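Side-chain contacts in amidase (Bacillus anthracis, PDB 5EWQ), which probably hydrolyses monocarboxylic acid amides to the free acid and ammonia, as a member of the amidase signature family: residues 19-24 with 140-145; 121-126 with 184-189; 77-82 with 86-91. All coordinates share one frame; numbering follows the deposited sequence.

Interaction 1 (19-24 with 140-145)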
loop_
_atom_site.group_PDB
_atom_site.type_symbol
_atom_site.label_atom_id
_atom_site.label_comp_id
_atom_site.label_asym_id
_atom_site.label_seq_id
_atom_site.Cartn_x
_atom_site.Cartn_y
_atom_site.Cartn_z
ATOM N N LYS A 19 -18.762 12.200 6.316
ATOM C CA LYS A 19 -18.820 10.943 7.053
ATOM C C LYS A 19 -19.890 10.003 6.499
ATOM O O LYS A 19 -19.750 8.781 6.567
ATOM C CB LYS A 19 -19.072 11.216 8.538
ATOM C CG LYS A 19 -18.914 9.996 9.426
ATOM C CD LYS A 19 -17.903 10.248 10.532
ATOM C CE LYS A 19 -18.376 11.337 11.480
ATOM N NZ LYS A 19 -17.435 11.525 12.617
ATOM N N GLU A 20 -20.951 10.577 5.939
ATOM C CA GLU A 20 -22.062 9.785 5.418
ATOM C C GLU A 20 -21.722 9.109 4.091
ATOM O O GLU A 20 -22.504 8.311 3.574
ATOM C CB GLU A 20 -23.307 10.659 5.254
ATOM C CG GLU A 20 -23.888 11.151 6.568
ATOM C CD GLU A 20 -24.364 10.017 7.458
ATOM O OE1 GLU A 20 -24.837 8.992 6.922
ATOM O OE2 GLU A 20 -24.262 10.149 8.696
ATOM N N ARG A 21 -20.557 9.434 3.544
ATOM C CA ARG A 21 -20.077 8.801 2.321
ATOM C C ARG A 21 -19.778 7.325 2.565
ATOM O O ARG A 21 -19.928 6.490 1.672
ATOM C CB ARG A 21 -18.829 9.521 1.803
ATOM C CG ARG A 21 -18.168 8.863 0.603
ATOM C CD ARG A 21 -16.909 9.610 0.189
ATOM N NE ARG A 21 -17.208 10.896 -0.429
ATOM C CZ ARG A 21 -17.339 11.079 -1.739
ATOM N NH1 ARG A 21 -17.195 10.055 -2.570
ATOM N NH2 ARG A 21 -17.612 12.286 -2.218
ATOM N N VAL A 22 -19.363 7.012 3.788
ATOM C CA VAL A 22 -18.991 5.652 4.160
ATOM C C VAL A 22 -20.101 4.959 4.948
ATOM O O VAL A 22 -20.393 3.784 4.723
ATOM C CB VAL A 22 -17.689 5.645 4.992
ATOM C CG1 VAL A 22 -17.388 4.250 5.518
ATOM C CG2 VAL A 22 -16.530 6.167 4.159
ATOM N N LEU A 23 -20.729 5.699 5.857
ATOM C CA LEU A 23 -21.742 5.135 6.746
ATOM C C LEU A 23 -22.998 4.670 6.013
ATOM O O LEU A 23 -23.520 3.592 6.294
ATOM C CB LEU A 23 -22.124 6.154 7.822
ATOM C CG LEU A 23 -21.041 6.481 8.850
ATOM C CD1 LEU A 23 -21.556 7.491 9.864
ATOM C CD2 LEU A 23 -20.565 5.214 9.544
ATOM N N GLN A 24 -23.483 5.485 5.082
ATOM C CA GLN A 24 -24.717 5.172 4.359
ATOM C C GLN A 24 -24.628 3.904 3.497
ATOM O O GLN A 24 -25.571 3.114 3.488
ATOM C CB GLN A 24 -25.146 6.364 3.497
ATOM C CG GLN A 24 -25.837 7.466 4.282
ATOM C CD GLN A 24 -26.230 8.644 3.416
ATOM O OE1 GLN A 24 -25.877 8.711 2.239
ATOM N NE2 GLN A 24 -26.965 9.586 3.998
ATOM N N LEU A 140 -12.098 15.501 -7.406
ATOM C CA LEU A 140 -12.459 14.238 -8.041
ATOM C C LEU A 140 -13.243 13.333 -7.096
ATOM O O LEU A 140 -13.383 12.136 -7.348
ATOM C CB LEU A 140 -11.206 13.509 -8.529
ATOM C CG LEU A 140 -10.400 14.136 -9.666
ATOM C CD1 LEU A 140 -9.071 13.414 -9.825
ATOM C CD2 LEU A 140 -11.189 14.093 -10.962
ATOM N N LYS A 141 -13.764 13.913 -6.018
ATOM C CA LYS A 141 -14.411 13.141 -4.957
ATOM C C LYS A 141 -15.640 12.366 -5.433
ATOM O O LYS A 141 -16.051 11.396 -4.795
ATOM C CB LYS A 141 -14.805 14.062 -3.800
ATOM C CG LYS A 141 -15.973 14.988 -4.103
ATOM C CD LYS A 141 -16.246 15.924 -2.936
ATOM C CE LYS A 141 -17.429 16.835 -3.218
ATOM N NZ LYS A 141 -18.688 16.065 -3.423
ATOM N N ASP A 142 -16.221 12.787 -6.552
ATOM C CA ASP A 142 -17.443 12.164 -7.048
ATOM C C ASP A 142 -17.286 11.581 -8.450
ATOM O O ASP A 142 -18.257 11.101 -9.036
ATOM C CB ASP A 142 -18.590 13.176 -7.036
ATOM C CG ASP A 142 -18.957 13.625 -5.635
ATOM O OD1 ASP A 142 -18.954 12.777 -4.717
ATOM O OD2 ASP A 142 -19.246 14.826 -5.450
ATOM N N TRP A 143 -16.071 11.618 -8.987
ATOM C CA TRP A 143 -15.837 11.099 -10.331
ATOM C C TRP A 143 -15.670 9.585 -10.340
ATOM O O TRP A 143 -14.707 9.054 -9.789
ATOM C CB TRP A 143 -14.606 11.745 -10.968
ATOM C CG TRP A 143 -14.273 11.134 -12.298
ATOM C CD1 TRP A 143 -14.990 11.252 -13.453
ATOM C CD2 TRP A 143 -13.149 10.301 -12.607
ATOM N NE1 TRP A 143 -14.380 10.549 -14.463
ATOM C CE2 TRP A 143 -13.247 9.954 -13.970
ATOM C CE3 TRP A 143 -12.067 9.816 -11.865
ATOM C CZ2 TRP A 143 -12.307 9.146 -14.607
ATOM C CZ3 TRP A 143 -11.134 9.013 -12.500
ATOM C CH2 TRP A 143 -11.260 8.687 -13.857
ATOM N N ILE A 144 -16.611 8.900 -10.982
ATOM C CA ILE A 144 -16.534 7.454 -11.139
ATOM C C ILE A 144 -15.940 7.094 -12.498
ATOM O O ILE A 144 -16.479 7.470 -13.540
ATOM C CB ILE A 144 -17.917 6.797 -10.994
ATOM C CG1 ILE A 144 -18.524 7.135 -9.629
ATOM C CG2 ILE A 144 -17.809 5.295 -11.175
ATOM C CD1 ILE A 144 -19.896 6.538 -9.403
ATOM N N ALA A 145 -14.828 6.365 -12.477
ATOM C CA ALA A 145 -14.112 6.008 -13.697
ATOM C C ALA A 145 -14.947 5.112 -14.605
ATOM O O ALA A 145 -15.948 4.535 -14.178
ATOM C CB ALA A 145 -12.795 5.330 -13.353
#
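Arg21 reaches from helix 20-28 to the turn at 140-143 and meets it through Lys141 and Asp142. Its CG is anti to the backbone N (chi1 175°) and the chain bends at chi3. This carries the guanidinium out to the backbone carbonyl of Lys141. Arg21 NH1 lies 2.8 Å from Lys141 O. Arg21 NH2 lies 3.1 Å from Lys141 O. Both hydrogen bonds are weak, because the N-H groups point poorly at the carbonyl. The salt bridge is better directed. Arg21 NH2 is 2.9 Å from Asp142 OD1, with an N-H...O angle of 146°. The guanidinium and carboxylate planes are only 15° apart, yet they are not coplanar, and NH2 meets OD1 from above the carboxylate plane.

The packed side is the aliphatic base of Lys141, where CB and CG each lie 3.7 Å from Arg21 NH2. Arg21 also forms salt bridges with Asp18, through NE, and with Glu90, through NH1. The outer side is Asp142, which is exposed and gives little contact area. Lys141 NZ is modelled improbably close to Asp142 OD2. The pairing is plausible but its length is doubtful. The arrangement is a surface salt-bridge network. It ties the N-terminal helix to a type I beta turn in the loop between strand 118-122 and helix 150-155.

Interaction 2 (121-126 with 184-189)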
loop_
_atom_site.group_PDB
_atom_site.type_symbol
_atom_site.label_atom_id
_atom_site.label_comp_id
_atom_site.label_asym_id
_atom_site.label_seq_id
_atom_site.Cartn_x
_atom_site.Cartn_y
_atom_site.Cartn_z
ATOM N N VAL A 121 -8.726 -1.250 -2.154
ATOM C CA VAL A 121 -7.720 -0.607 -2.992
ATOM C C VAL A 121 -7.567 0.867 -2.628
ATOM O O VAL A 121 -8.472 1.472 -2.056
ATOM C CB VAL A 121 -8.067 -0.733 -4.487
ATOM C CG1 VAL A 121 -8.125 -2.199 -4.890
ATOM C CG2 VAL A 121 -9.386 -0.038 -4.790
ATOM N N LYS A 122 -6.413 1.436 -2.957
ATOM C CA LYS A 122 -6.129 2.835 -2.661
ATOM C C LYS A 122 -7.089 3.743 -3.430
ATOM O O LYS A 122 -7.618 3.355 -4.472
ATOM C CB LYS A 122 -4.674 3.160 -3.002
ATOM C CG LYS A 122 -4.133 4.431 -2.369
ATOM C CD LYS A 122 -2.641 4.569 -2.633
ATOM C CE LYS A 122 -2.060 5.783 -1.932
ATOM N NZ LYS A 122 -0.588 5.893 -2.131
ATOM N N ASP A 123 -7.311 4.949 -2.914
ATOM C CA ASP A 123 -8.302 5.867 -3.474
ATOM C C ASP A 123 -7.934 6.354 -4.879
ATOM O O ASP A 123 -8.740 6.999 -5.551
ATOM C CB ASP A 123 -8.493 7.064 -2.537
ATOM C CG ASP A 123 -9.676 7.934 -2.930
ATOM O OD1 ASP A 123 -10.827 7.547 -2.637
ATOM O OD2 ASP A 123 -9.453 9.009 -3.527
ATOM N N ASN A 124 -6.722 6.039 -5.325
ATOM C CA ASN A 124 -6.283 6.425 -6.660
ATOM C C ASN A 124 -6.378 5.274 -7.659
ATOM O O ASN A 124 -5.782 5.327 -8.734
ATOM C CB ASN A 124 -4.850 6.963 -6.615
ATOM C CG ASN A 124 -3.850 5.927 -6.137
ATOM O OD1 ASN A 124 -4.224 4.864 -5.641
ATOM N ND2 ASN A 124 -2.566 6.239 -6.273
ATOM N N VAL A 125 -7.130 4.238 -7.299
ATOM C CA VAL A 125 -7.300 3.071 -8.161
ATOM C C VAL A 125 -8.715 3.017 -8.734
ATOM O O VAL A 125 -9.696 3.108 -7.996
ATOM C CB VAL A 125 -7.004 1.767 -7.399
ATOM C CG1 VAL A 125 -7.135 0.568 -8.324
ATOM C CG2 VAL A 125 -5.614 1.818 -6.785
ATOM N N GLN A 126 -8.813 2.861 -10.051
ATOM C CA GLN A 126 -10.095 2.953 -10.747
ATOM C C GLN A 126 -11.003 1.744 -10.544
ATOM O O GLN A 126 -10.556 0.598 -10.593
ATOM C CB GLN A 126 -9.869 3.162 -12.247
ATOM C CG GLN A 126 -9.305 4.524 -12.613
ATOM C CD GLN A 126 -9.066 4.673 -14.102
ATOM O OE1 GLN A 126 -8.459 5.643 -14.551
ATOM N NE2 GLN A 126 -9.546 3.708 -14.878
ATOM N N SER A 184 -6.206 13.943 3.392
ATOM C CA SER A 184 -6.756 14.132 2.056
ATOM C C SER A 184 -7.930 15.099 2.120
ATOM O O SER A 184 -8.713 15.069 3.068
ATOM C CB SER A 184 -7.204 12.802 1.452
ATOM O OG SER A 184 -8.393 12.342 2.068
ATOM N N GLY A 185 -8.053 15.953 1.109
ATOM C CA GLY A 185 -9.142 16.911 1.055
ATOM C C GLY A 185 -10.483 16.247 0.809
ATOM O O GLY A 185 -11.533 16.866 0.972
ATOM N N LYS A 186 -10.444 14.977 0.419
ATOM C CA LYS A 186 -11.653 14.226 0.106
ATOM C C LYS A 186 -12.338 13.677 1.354
ATOM O O LYS A 186 -13.541 13.856 1.540
ATOM C CB LYS A 186 -11.324 13.077 -0.848
ATOM C CG LYS A 186 -12.509 12.197 -1.197
ATOM C CD LYS A 186 -12.070 10.995 -2.011
ATOM C CE LYS A 186 -13.252 10.131 -2.416
ATOM N NZ LYS A 186 -12.819 8.941 -3.198
ATOM N N LYS A 187 -11.567 13.008 2.206
ATOM C CA LYS A 187 -12.134 12.340 3.373
ATOM C C LYS A 187 -11.655 12.952 4.688
ATOM O O LYS A 187 -12.404 13.004 5.665
ATOM C CB LYS A 187 -11.797 10.849 3.344
ATOM C CG LYS A 187 -12.624 10.017 4.304
ATOM C CD LYS A 187 -14.107 10.135 3.986
ATOM C CE LYS A 187 -14.954 9.411 5.017
ATOM N NZ LYS A 187 -14.824 10.021 6.370
ATOM N N GLY A 188 -10.409 13.410 4.715
ATOM C CA GLY A 188 -9.853 14.014 5.911
ATOM C C GLY A 188 -8.561 13.359 6.362
ATOM O O GLY A 188 -7.831 12.783 5.556
ATOM N N GLN A 189 -8.286 13.439 7.660
ATOM C CA GLN A 189 -7.028 12.946 8.211
ATOM C C GLN A 189 -7.095 11.480 8.626
ATOM O O GLN A 189 -8.013 11.062 9.330
ATOM C CB GLN A 189 -6.610 13.797 9.412
ATOM C CG GLN A 189 -5.362 13.296 10.120
ATOM C CD GLN A 189 -4.124 13.398 9.255
ATOM O OE1 GLN A 189 -3.764 14.481 8.794
ATOM N NE2 GLN A 189 -3.469 12.266 9.021
#
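Asp123 and Lys186 both hold CG anti to the backbone N, with chi1 of -170° and 178°. Beyond CG the lysine is extended, which carries NZ out to the Asp123 carboxylate. The two side chains approach from opposite directions and meet at their ends, while the nearest CA atoms, those of the same two residues, stay 9.7 Å apart.

Lys186 NZ forms a salt bridge with Asp123 OD1, modelled at 2.5 Å. That length is shorter than the resolution can support, and its exact value is doubtful. The second oxygen is further off, with Lys186 NZ 3.4 Å from Asp123 OD2. The lysine chain also lies against the carboxylate, and Lys186 CD is 3.6 Å from Asp123 OD2. The pair is buried, and neighbours share the carboxylate. Thr89 OG1 hydrogen-bonds to OD1, and Gly136 N donates to OD2. Both oxygens are therefore gripped, which should limit rotation of the group.

Each partner sits on a tight piece of backbone. Asp123 lies in a type I turn closed by Val125 N to Lys122 O at 3.0 Å. Lys186 lies in the connection between the short strands 183-184 and 188-189. Ser184 OG accepts from Lys187 N at 3.2 Å, with an angle of 164°, and so forms an ST motif across this connection.

Strand 118-122 ends at Lys122, just before Asp123. Lys122 NZ hydrogen-bonds to Ser204 and Ser205. This is consistent with the lysine of the Ser-cisSer-Lys triad in amidase signature enzymes. The buried pair joins the turn after the likely catalytic lysine to the 184-188 connection, within the amidase signature fold.

Interaction 3 (77-82 with 86-91)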
loop_
_atom_site.group_PDB
_atom_site.type_symbol
_atom_site.label_atom_id
_atom_site.label_comp_id
_atom_site.label_asym_id
_atom_site.label_seq_id
_atom_site.Cartn_x
_atom_site.Cartn_y
_atom_site.Cartn_z
ATOM N N GLU A 77 -18.030 1.259 13.166
ATOM C CA GLU A 77 -17.876 1.477 14.602
ATOM C C GLU A 77 -16.491 1.985 15.001
ATOM O O GLU A 77 -16.328 2.564 16.074
ATOM C CB GLU A 77 -18.180 0.182 15.362
ATOM C CG GLU A 77 -19.622 -0.289 15.246
ATOM C CD GLU A 77 -20.588 0.586 16.020
ATOM O OE1 GLU A 77 -20.292 0.911 17.188
ATOM O OE2 GLU A 77 -21.642 0.952 15.457
ATOM N N HIS A 78 -15.495 1.772 14.146
ATOM C CA HIS A 78 -14.120 2.113 14.501
ATOM C C HIS A 78 -13.475 3.133 13.565
ATOM O O HIS A 78 -12.658 3.943 13.999
ATOM C CB HIS A 78 -13.258 0.848 14.547
ATOM C CG HIS A 78 -13.628 -0.093 15.649
ATOM N ND1 HIS A 78 -14.031 0.340 16.893
ATOM C CD2 HIS A 78 -13.659 -1.447 15.694
ATOM C CE1 HIS A 78 -14.293 -0.705 17.659
ATOM N NE2 HIS A 78 -14.075 -1.800 16.955
ATOM N N ASP A 79 -13.834 3.094 12.285
ATOM C CA ASP A 79 -13.204 3.978 11.310
ATOM C C ASP A 79 -13.920 5.322 11.213
ATOM O O ASP A 79 -13.277 6.370 11.158
ATOM C CB ASP A 79 -13.152 3.314 9.933
ATOM C CG ASP A 79 -12.360 4.127 8.923
ATOM O OD1 ASP A 79 -11.114 4.017 8.917
ATOM O OD2 ASP A 79 -12.982 4.874 8.137
ATOM N N GLN A 80 -15.249 5.290 11.192
ATOM C CA GLN A 80 -16.037 6.514 11.104
ATOM C C GLN A 80 -16.692 6.850 12.443
ATOM O O GLN A 80 -17.325 7.895 12.592
ATOM C CB GLN A 80 -17.097 6.391 10.008
ATOM C CG GLN A 80 -16.519 6.173 8.617
ATOM C CD GLN A 80 -15.599 7.301 8.184
ATOM O OE1 GLN A 80 -15.951 8.477 8.281
ATOM N NE2 GLN A 80 -14.409 6.946 7.711
ATOM N N ASN A 81 -16.535 5.955 13.412
ATOM C CA ASN A 81 -17.004 6.202 14.771
ATOM C C ASN A 81 -16.011 5.666 15.793
ATOM O O ASN A 81 -14.971 5.120 15.426
ATOM C CB ASN A 81 -18.381 5.577 14.996
ATOM C CG ASN A 81 -19.476 6.278 14.214
ATOM O OD1 ASN A 81 -19.930 7.358 14.594
ATOM N ND2 ASN A 81 -19.908 5.664 13.119
ATOM N N GLY A 82 -16.334 5.824 17.072
ATOM C CA GLY A 82 -15.453 5.390 18.139
ATOM C C GLY A 82 -14.116 6.102 18.081
ATOM O O GLY A 82 -14.052 7.326 18.176
ATOM N N ASN A 86 -10.590 7.019 10.479
ATOM C CA ASN A 86 -10.835 7.698 9.210
ATOM C C ASN A 86 -9.845 7.272 8.132
ATOM O O ASN A 86 -9.059 8.083 7.641
ATOM C CB ASN A 86 -10.782 9.217 9.399
ATOM C CG ASN A 86 -11.389 9.973 8.230
ATOM O OD1 ASN A 86 -12.197 9.429 7.477
ATOM N ND2 ASN A 86 -11.003 11.235 8.075
ATOM N N SER A 87 -9.883 5.993 7.775
ATOM C CA SER A 87 -8.947 5.444 6.802
ATOM C C SER A 87 -9.659 4.928 5.558
ATOM O O SER A 87 -9.019 4.462 4.616
ATOM C CB SER A 87 -8.128 4.318 7.431
ATOM O OG SER A 87 -8.960 3.236 7.809
ATOM N N VAL A 88 -10.985 5.013 5.562
ATOM C CA VAL A 88 -11.785 4.542 4.438
ATOM C C VAL A 88 -12.474 5.701 3.727
ATOM O O VAL A 88 -13.209 6.470 4.346
ATOM C CB VAL A 88 -12.847 3.526 4.894
ATOM C CG1 VAL A 88 -13.688 3.072 3.715
ATOM C CG2 VAL A 88 -12.183 2.339 5.571
ATOM N N THR A 89 -12.229 5.823 2.425
ATOM C CA THR A 89 -12.847 6.877 1.630
ATOM C C THR A 89 -14.155 6.411 1.008
ATOM O O THR A 89 -15.147 7.138 1.015
ATOM C CB THR A 89 -11.915 7.365 0.504
ATOM O OG1 THR A 89 -11.445 6.241 -0.252
ATOM C CG2 THR A 89 -10.728 8.117 1.078
ATOM N N GLU A 90 -14.155 5.197 0.472
ATOM C CA GLU A 90 -15.321 4.688 -0.233
ATOM C C GLU A 90 -15.691 3.277 0.207
ATOM O O GLU A 90 -14.833 2.496 0.618
ATOM C CB GLU A 90 -15.074 4.710 -1.743
ATOM C CG GLU A 90 -16.285 5.119 -2.557
ATOM C CD GLU A 90 -16.599 6.597 -2.421
ATOM O OE1 GLU A 90 -17.796 6.958 -2.458
ATOM O OE2 GLU A 90 -15.648 7.397 -2.281
ATOM N N ILE A 91 -16.979 2.960 0.119
ATOM C CA ILE A 91 -17.474 1.622 0.416
ATOM C C ILE A 91 -18.360 1.130 -0.720
ATOM O O ILE A 91 -19.278 1.829 -1.143
ATOM C CB ILE A 91 -18.269 1.584 1.738
ATOM C CG1 ILE A 91 -17.327 1.740 2.932
ATOM C CG2 ILE A 91 -19.048 0.282 1.861
ATOM C CD1 ILE A 91 -16.367 0.584 3.107
#
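The short connection from helix 64-79 to edge strand 88-91 is spanned by hydrogen bonds centred on Asp79, whose carboxylate receives the backbone of Ser87 and Val88. Asp79 has CG anti to its own N (chi1 -173°), which turns the carboxylate to the start of the strand. OD1 takes two donors from Ser87. Ser87 N lies 2.6 Å from Asp79 OD1 and comes in on the syn side. Ser87 OG lies 2.5 Å from Asp79 OD1, nearly in line with the C-O bond. OD2 also takes two donors, which approach from opposite faces of the carboxylate plane. Val88 N donates to Asp79 OD2 at 3.3 Å. Gln80 NE2, from the next residue in the chain, donates to Asp79 OD2 at 2.6 Å. Val88 CB lies 3.5 Å from Asp79 OD2.

These bonds lie at the start of strand 88-91, one of the two edge strands of the large mixed sheet in the amidase fold. Strand 88-91 pairs antiparallel with strand 161-166, and Thr89 and Glu90 form a classic beta bulge opposite Lys165.

The backbone adds a further link. Asn86 N donates to Asp79 O at 2.8 Å, in the carbonyl plane and on a lone pair. Gln80 is bent at chi2, which brings its amide back over the connection. Gln80 NE2 makes a weak hydrogen bond to Asn86 OD1, 3.3 Å away. The two amide planes are 75° apart, so the groups meet steeply rather than flat. The stronger partner of Asn86 OD1 is Lys187 NZ, which also bonds to Gln80 OE1.

How the interactions relate
Interaction 1 is a surface contact, whereas interactions 2 and 3 are buried. All three lie on the same side of the chain's centre and touch one another. Interactions 2 and 3 reach the same large sheet, through strands 118-122 and 88-91. Interaction 1 brings in the N-terminal helix 20-28. The salt bridge from Arg21 to Glu90 ties this helix to the edge strand of interaction 3. The chemistry follows the setting. A charged network with weak carbonyl bonds serves the surface. One lysine-aspartate pair serves the interior. A carboxylate receiving uncharged backbone and side-chain donors serves the helix-to-strand connection.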